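Local coordinates for protein HicA3 Toxin (Yersinia pestis, PDB 4P78) that acts as the toxin of a toxin-antitoxin pair, probably as an RNA-cleaving enzyme of the HicA family that its partner antitoxin HicB3 holds in check, at residues Gly4-Gln16 / Leu54-Ser66. Residues are numbered along the deposited sequence; the frame is centred on the assembly and turned at random.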
ATOM      1  N   GLY C   4      18.375  18.487   6.293  1.00 28.07           N
ATOM      2  CA  GLY C   4      19.339  19.550   6.085  1.00 27.79           C
ATOM      3  C   GLY C   4      20.608  19.069   5.429  1.00 29.47           C
ATOM      4  O   GLY C   4      21.113  19.715   4.507  1.00 30.67           O
ATOM      5  N   GLU C   5      21.129  17.936   5.888  1.00 27.22           N
ATOM      6  CA  GLU C   5      22.336  17.387   5.280  1.00 30.24           C
ATOM      7  C   GLU C   5      22.078  16.895   3.840  1.00 31.04           C
ATOM      8  O   GLU C   5      22.941  17.046   2.968  1.00 33.17           O
ATOM      9  CB  GLU C   5      22.908  16.246   6.118  1.00 28.54           C
ATOM     10  CG  GLU C   5      24.263  15.782   5.599  1.00 35.53           C
ATOM     11  CD  GLU C   5      24.788  14.552   6.306  1.00 43.22           C
ATOM     12  OE1 GLU C   5      24.408  14.323   7.475  1.00 44.64           O
ATOM     13  OE2 GLU C   5      25.587  13.815   5.687  1.00 47.53           O
ATOM     14  N   LEU C   6      20.899  16.326   3.590  1.00 27.44           N
ATOM     15  CA  LEU C   6      20.543  15.877   2.238  1.00 26.13           C
ATOM     16  C   LEU C   6      20.487  17.057   1.268  1.00 24.86           C
ATOM     17  O   LEU C   6      21.026  16.990   0.167  1.00 22.83           O
ATOM     18  CB  LEU C   6      19.195  15.131   2.243  1.00 25.20           C
ATOM     19  CG  LEU C   6      18.618  14.780   0.859  1.00 27.43           C
ATOM     20  CD1 LEU C   6      19.649  14.055   0.006  1.00 20.66           C
ATOM     21  CD2 LEU C   6      17.335  13.937   0.995  1.00 25.37           C
ATOM     22  N   ILE C   7      19.834  18.135   1.689  1.00 24.40           N
ATOM     23  CA  ILE C   7      19.763  19.369   0.903  1.00 28.05           C
ATOM     24  C   ILE C   7      21.166  19.914   0.575  1.00 28.16           C
ATOM     25  O   ILE C   7      21.445  20.308  -0.562  1.00 26.16           O
ATOM     26  CB  ILE C   7      18.932  20.450   1.645  1.00 29.81           C
ATOM     27  CG1 ILE C   7      17.457  20.033   1.723  1.00 25.60           C
ATOM     28  CG2 ILE C   7      19.085  21.820   0.981  1.00 29.82           C
ATOM     29  CD1 ILE C   7      16.567  21.042   2.426  1.00 28.53           C
ATOM     30  N   LYS C   8      22.063  19.908   1.554  1.00 27.75           N
ATOM     31  CA  LYS C   8      23.424  20.377   1.283  1.00 28.52           C
ATOM     32  C   LYS C   8      24.190  19.409   0.367  1.00 27.88           C
ATOM     33  O   LYS C   8      24.974  19.845  -0.466  1.00 26.14           O
ATOM     34  CB  LYS C   8      24.157  20.635   2.599  1.00 34.67           C
ATOM     35  CG  LYS C   8      23.472  21.762   3.412  1.00 39.64           C
ATOM     36  CD  LYS C   8      23.633  21.614   4.932  1.00 42.60           C
ATOM     37  CE  LYS C   8      22.632  22.503   5.673  1.00 46.76           C
ATOM     38  NZ  LYS C   8      22.428  22.088   7.100  1.00 50.71           N
ATOM     39  N   ARG C   9      23.913  18.108   0.453  1.00 27.68           N
ATOM     40  CA  ARG C   9      24.492  17.185  -0.524  1.00 25.20           C
ATOM     41  C   ARG C   9      23.930  17.426  -1.927  1.00 25.34           C
ATOM     42  O   ARG C   9      24.645  17.272  -2.922  1.00 25.69           O
ATOM     43  CB  ARG C   9      24.270  15.736  -0.097  1.00 29.04           C
ATOM     44  CG  ARG C   9      25.162  15.328   1.064  1.00 27.78           C
ATOM     45  CD  ARG C   9      24.790  13.970   1.604  1.00 35.28           C
ATOM     46  NE  ARG C   9      25.579  13.631   2.782  1.00 37.46           N
ATOM     47  CZ  ARG C   9      26.795  13.107   2.729  1.00 39.49           C
ATOM     48  NH1 ARG C   9      27.356  12.858   1.551  1.00 43.28           N
ATOM     49  NH2 ARG C   9      27.450  12.831   3.847  1.00 38.68           N
ATOM     50  N   LEU C  10      22.665  17.829  -2.011  1.00 23.48           N
ATOM     51  CA  LEU C  10      22.062  18.156  -3.306  1.00 24.52           C
ATOM     52  C   LEU C  10      22.667  19.447  -3.883  1.00 27.67           C
ATOM     53  O   LEU C  10      22.876  19.566  -5.096  1.00 24.51           O
ATOM     54  CB  LEU C  10      20.539  18.274  -3.174  1.00 24.48           C
ATOM     55  CG  LEU C  10      19.788  16.936  -3.024  1.00 29.07           C
ATOM     56  CD1 LEU C  10      18.382  17.119  -2.488  1.00 22.43           C
ATOM     57  CD2 LEU C  10      19.725  16.233  -4.369  1.00 27.93           C
ATOM     58  N   GLU C  11      22.961  20.404  -3.009  1.00 24.74           N
ATOM     59  CA  GLU C  11      23.600  21.645  -3.428  1.00 26.25           C
ATOM     60  C   GLU C  11      25.012  21.374  -3.930  1.00 26.42           C
ATOM     61  O   GLU C  11      25.445  21.970  -4.913  1.00 30.82           O
ATOM     62  CB  GLU C  11      23.628  22.661  -2.287  1.00 27.62           C
ATOM     63  CG  GLU C  11      22.269  23.263  -1.977  1.00 28.67           C
ATOM     64  CD  GLU C  11      22.331  24.219  -0.803  1.00 35.56           C
ATOM     65  OE1 GLU C  11      23.094  23.929   0.143  1.00 29.05           O
ATOM     66  OE2 GLU C  11      21.635  25.259  -0.832  1.00 34.77           O
ATOM     67  N   ASP C  12      25.720  20.475  -3.258  1.00 25.88           N
ATOM     68  CA  ASP C  12      27.040  20.046  -3.707  1.00 26.64           C
ATOM     69  C   ASP C  12      26.985  19.455  -5.120  1.00 32.75           C
ATOM     70  O   ASP C  12      27.962  19.506  -5.856  1.00 32.43           O
ATOM     71  CB  ASP C  12      27.634  19.021  -2.740  1.00 31.15           C
ATOM     72  CG  ASP C  12      28.026  19.634  -1.395  1.00 39.07           C
ATOM     73  OD1 ASP C  12      28.177  20.879  -1.316  1.00 38.39           O
ATOM     74  OD2 ASP C  12      28.188  18.864  -0.417  1.00 37.89           O
ATOM     75  N   ALA C  13      25.837  18.897  -5.495  1.00 30.09           N
ATOM     76  CA  ALA C  13      25.693  18.288  -6.811  1.00 31.31           C
ATOM     77  C   ALA C  13      25.101  19.266  -7.820  1.00 33.71           C
ATOM     78  O   ALA C  13      24.703  18.862  -8.920  1.00 31.92           O
ATOM     79  CB  ALA C  13      24.835  17.023  -6.728  1.00 28.36           C
ATOM     80  N   GLY C  14      25.031  20.544  -7.447  1.00 27.92           N
ATOM     81  CA  GLY C  14      24.615  21.579  -8.381  1.00 29.82           C
ATOM     82  C   GLY C  14      23.151  21.986  -8.321  1.00 33.02           C
ATOM     83  O   GLY C  14      22.709  22.836  -9.097  1.00 33.30           O
ATOM     84  N   TRP C  15      22.396  21.385  -7.406  1.00 25.51           N
ATOM     85  CA  TRP C  15      20.997  21.748  -7.207  1.00 25.90           C
ATOM     86  C   TRP C  15      20.872  22.992  -6.329  1.00 27.75           C
ATOM     87  O   TRP C  15      21.753  23.282  -5.522  1.00 25.48           O
ATOM     88  CB  TRP C  15      20.226  20.568  -6.576  1.00 27.36           C
ATOM     89  CG  TRP C  15      20.122  19.400  -7.514  1.00 28.32           C
ATOM     90  CD1 TRP C  15      21.082  18.454  -7.760  1.00 26.81           C
ATOM     91  CD2 TRP C  15      19.010  19.075  -8.364  1.00 24.85           C
ATOM     92  NE1 TRP C  15      20.634  17.564  -8.713  1.00 27.24           N
ATOM     93  CE2 TRP C  15      19.368  17.927  -9.102  1.00 27.52           C
ATOM     94  CE3 TRP C  15      17.749  19.644  -8.572  1.00 25.27           C
ATOM     95  CZ2 TRP C  15      18.503  17.327 -10.021  1.00 29.42           C
ATOM     96  CZ3 TRP C  15      16.896  19.058  -9.485  1.00 27.43           C
ATOM     97  CH2 TRP C  15      17.274  17.908 -10.198  1.00 28.19           C
ATOM     98  N   GLN C  16      19.768  23.720  -6.481  1.00 27.11           N
ATOM     99  CA  GLN C  16      19.510  24.893  -5.647  1.00 31.49           C
ATOM    100  C   GLN C  16      18.130  24.796  -5.020  1.00 24.49           C
ATOM    101  O   GLN C  16      17.212  24.309  -5.654  1.00 26.32           O
ATOM    102  CB  GLN C  16      19.611  26.180  -6.470  1.00 29.31           C
ATOM    103  CG  GLN C  16      21.010  26.456  -7.012  1.00 39.16           C
ATOM    104  CD  GLN C  16      21.030  27.510  -8.121  1.00 42.22           C
ATOM    105  OE1 GLN C  16      20.057  28.232  -8.336  1.00 33.96           O
ATOM    106  NE2 GLN C  16      22.150  27.586  -8.838  1.00 44.86           N
ATOM    107  N   LEU C  54      17.669   7.565  -0.073  1.00 23.88           N
ATOM    108  CA  LEU C  54      18.984   8.088  -0.451  1.00 26.63           C
ATOM    109  C   LEU C  54      19.498   7.464  -1.749  1.00 25.84           C
ATOM    110  O   LEU C  54      20.027   8.177  -2.607  1.00 22.96           O
ATOM    111  CB  LEU C  54      20.004   7.865   0.673  1.00 26.77           C
ATOM    112  CG  LEU C  54      19.772   8.688   1.940  1.00 28.82           C
ATOM    113  CD1 LEU C  54      20.810   8.355   2.990  1.00 25.85           C
ATOM    114  CD2 LEU C  54      19.798  10.173   1.613  1.00 29.80           C
ATOM    115  N   ARG C  55      19.330   6.147  -1.897  1.00 25.05           N
ATOM    116  CA  ARG C  55      19.778   5.442  -3.104  1.00 24.69           C
ATOM    117  C   ARG C  55      19.097   6.006  -4.347  1.00 24.24           C
ATOM    118  O   ARG C  55      19.704   6.110  -5.410  1.00 22.68           O
ATOM    119  CB  ARG C  55      19.497   3.935  -2.987  1.00 29.79           C
ATOM    120  CG  ARG C  55      20.555   3.134  -2.224  1.00 35.77           C
ATOM    121  CD  ARG C  55      21.623   2.615  -3.164  1.00 29.67           C
ATOM    122  NE  ARG C  55      22.552   1.691  -2.516  1.00 41.00           N
ATOM    123  CZ  ARG C  55      22.338   0.381  -2.380  1.00 43.45           C
ATOM    124  NH1 ARG C  55      21.219  -0.168  -2.831  1.00 33.93           N
ATOM    125  NH2 ARG C  55      23.244  -0.382  -1.781  1.00 45.58           N
ATOM    126  N   GLN C  56      17.824   6.361  -4.202  1.00 23.60           N
ATOM    127  CA  GLN C  56      17.057   6.928  -5.304  1.00 22.68           C
ATOM    128  C   GLN C  56      17.477   8.366  -5.559  1.00 25.27           C
ATOM    129  O   GLN C  56      17.550   8.813  -6.709  1.00 24.79           O
ATOM    130  CB  GLN C  56      15.560   6.852  -5.004  1.00 20.77           C
ATOM    131  CG  GLN C  56      14.653   7.391  -6.124  1.00 21.14           C
ATOM    132  CD  GLN C  56      14.680   6.514  -7.370  1.00 25.30           C
ATOM    133  OE1 GLN C  56      15.140   5.368  -7.338  1.00 24.40           O
ATOM    134  NE2 GLN C  56      14.184   7.054  -8.476  1.00 22.59           N
ATOM    135  N   ALA C  57      17.743   9.101  -4.481  1.00 23.63           N
ATOM    136  CA  ALA C  57      18.223  10.475  -4.630  1.00 25.68           C
ATOM    137  C   ALA C  57      19.533  10.490  -5.416  1.00 24.24           C
ATOM    138  O   ALA C  57      19.714  11.307  -6.321  1.00 25.85           O
ATOM    139  CB  ALA C  57      18.403  11.126  -3.271  1.00 24.35           C
ATOM    140  N   GLN C  58      20.439   9.570  -5.083  1.00 25.56           N
ATOM    141  CA  GLN C  58      21.676   9.417  -5.854  1.00 30.23           C
ATOM    142  C   GLN C  58      21.365   9.077  -7.303  1.00 24.99           C
ATOM    143  O   GLN C  58      21.983   9.596  -8.229  1.00 25.70           O
ATOM    144  CB  GLN C  58      22.576   8.337  -5.246  1.00 27.13           C
ATOM    145  CG  GLN C  58      23.854   8.099  -6.055  1.00 27.84           C
ATOM    146  CD  GLN C  58      24.679   6.948  -5.509  1.00 29.20           C
ATOM    147  OE1 GLN C  58      24.136   5.926  -5.099  1.00 30.65           O
ATOM    148  NE2 GLN C  58      25.992   7.118  -5.483  1.00 30.22           N
ATOM    149  N   LYS C  59      20.383   8.204  -7.497  1.00 24.31           N
ATOM    150  CA  LYS C  59      20.044   7.748  -8.825  1.00 24.88           C
ATOM    151  C   LYS C  59      19.617   8.918  -9.713  1.00 25.92           C
ATOM    152  O   LYS C  59      20.034   9.014 -10.861  1.00 30.39           O
ATOM    153  CB  LYS C  59      18.946   6.686  -8.734  1.00 28.13           C
ATOM    154  CG  LYS C  59      18.583   6.052 -10.028  1.00 26.52           C
ATOM    155  CD  LYS C  59      17.655   4.876  -9.777  1.00 28.39           C
ATOM    156  CE  LYS C  59      17.219   4.252 -11.081  1.00 34.43           C
ATOM    157  NZ  LYS C  59      18.388   3.647 -11.781  1.00 37.27           N
ATOM    158  N   ILE C  60      18.836   9.834  -9.146  1.00 27.88           N
ATOM    159  CA  ILE C  60      18.231  10.952  -9.880  1.00 26.76           C
ATOM    160  C   ILE C  60      19.058  12.231  -9.862  1.00 29.13           C
ATOM    161  O   ILE C  60      19.091  12.977 -10.838  1.00 28.25           O
ATOM    162  CB  ILE C  60      16.823  11.281  -9.290  1.00 36.46           C
ATOM    163  CG1 ILE C  60      15.903  10.079  -9.450  1.00 28.86           C
ATOM    164  CG2 ILE C  60      16.212  12.508  -9.958  1.00 38.50           C
ATOM    165  CD1 ILE C  60      15.922   9.550 -10.842  1.00 34.25           C
ATOM    166  N   ALA C  61      19.730  12.494  -8.747  1.00 25.84           N
ATOM    167  CA  ALA C  61      20.379  13.782  -8.575  1.00 26.93           C
ATOM    168  C   ALA C  61      21.892  13.678  -8.571  1.00 29.75           C
ATOM    169  O   ALA C  61      22.579  14.673  -8.793  1.00 37.09           O
ATOM    170  CB  ALA C  61      19.900  14.435  -7.300  1.00 28.72           C
ATOM    171  N   GLY C  62      22.418  12.487  -8.309  1.00 26.09           N
ATOM    172  CA  GLY C  62      23.851  12.276  -8.407  1.00 32.87           C
ATOM    173  C   GLY C  62      24.654  12.756  -7.210  1.00 33.05           C
ATOM    174  O   GLY C  62      25.825  13.098  -7.330  1.00 37.02           O
ATOM    175  N   ILE C  63      24.020  12.776  -6.050  1.00 30.77           N
ATOM    176  CA  ILE C  63      24.695  13.157  -4.821  1.00 32.77           C
ATOM    177  C   ILE C  63      25.663  12.081  -4.334  1.00 31.12           C
ATOM    178  O   ILE C  63      25.580  10.927  -4.749  1.00 31.70           O
ATOM    179  CB  ILE C  63      23.681  13.428  -3.708  1.00 31.90           C
ATOM    180  CG1 ILE C  63      22.846  12.169  -3.447  1.00 27.59           C
ATOM    181  CG2 ILE C  63      22.774  14.574  -4.100  1.00 27.27           C
ATOM    182  CD1 ILE C  63      21.864  12.328  -2.293  1.00 26.07           C
ATOM    183  N   LYS C  64      26.586  12.482  -3.463  1.00 33.64           N
ATOM    184  CA  LYS C  64      27.375  11.560  -2.653  1.00 34.03           C
ATOM    185  C   LYS C  64      26.522  11.076  -1.497  1.00 35.38           C
ATOM    186  O   LYS C  64      25.820  11.876  -0.881  1.00 34.68           O
ATOM    187  CB  LYS C  64      28.629  12.233  -2.085  1.00 37.92           C
ATOM    188  CG  LYS C  64      29.688  12.615  -3.080  1.00 45.86           C
ATOM    189  CD  LYS C  64      30.688  13.570  -2.433  1.00 52.85           C
ATOM    190  CE  LYS C  64      31.360  12.925  -1.217  1.00 53.23           C
ATOM    191  NZ  LYS C  64      32.347  13.850  -0.575  1.00 57.61           N
ATOM    192  N   LEU C  65      26.581   9.783  -1.196  1.00 34.24           N
ATOM    193  CA  LEU C  65      25.924   9.256  -0.010  1.00 40.34           C
ATOM    194  C   LEU C  65      26.968   9.160   1.092  1.00 42.52           C
ATOM    195  O   LEU C  65      26.644   9.189   2.273  1.00 39.49           O
ATOM    196  CB  LEU C  65      25.281   7.892  -0.281  1.00 34.75           C
ATOM    197  CG  LEU C  65      24.269   7.878  -1.429  1.00 33.58           C
ATOM    198  CD1 LEU C  65      23.555   6.534  -1.530  1.00 33.26           C
ATOM    199  CD2 LEU C  65      23.280   9.016  -1.262  1.00 30.10           C
ATOM    200  N   SER C  66      28.225   9.061   0.668  1.00 45.75           N
ATOM    201  CA  SER C  66      29.382   8.985   1.553  1.00 46.20           C
ATOM    202  C   SER C  66      29.278   7.801   2.499  1.00 51.99           C
ATOM    203  O   SER C  66      29.372   6.653   2.066  1.00 59.37           O
ATOM    204  CB  SER C  66      29.546  10.289   2.335  1.00 48.22           C
ATOM    205  OG  SER C  66      30.206  11.270   1.541  1.00 55.46           O
TER
HETATM  206  O   HOH W   1      26.598  15.340  -3.180  1.00 28.29           O
HETATM  207  O   HOH W   2      22.489  15.933 -11.085  1.00 40.05           O
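R9 reaches from helix 3-12 across to the C-terminal tail that follows helix 51-61; these are the two helices of the alpha-beta-beta-beta-alpha fold of HicA toxins, packed together beside the three-stranded sheet. CB of R9 lies 4.3 Å from CB of I63. From there the side chain runs extended to NE, taking CG and then CD past the carbonyl O of K64, with CD at 3.4 Å. NE and NH2 both hold OE2 of E5, one turn back, and this side-on salt bridge limits rotation of the guanidinium. NH2 also lies 3.6 Å from CB of S66. NH1 bonds O of K64 at 3.0 Å, arriving well above the carbonyl plane, and makes a weak but nearly straight bond (171°) to OG of S66. L65 O sits over one face of the guanidinium, toward its rim. Deeper in, I63 is the wedge. Its CG1 stands between backbone N and carbonyl carbon (chi1 60°), sending CD1 to CD1 of L6 while CG2 presses on CD2 of L10. The same L10 methyl packs tightly against CB of A61, and L42 of strand 36-44 backs both leucines. Past G14, which closes a Schellman motif, NE1 of W15 makes a weak hydrogen bond to O of A61, and a water donates to that same oxygen at 2.6 Å.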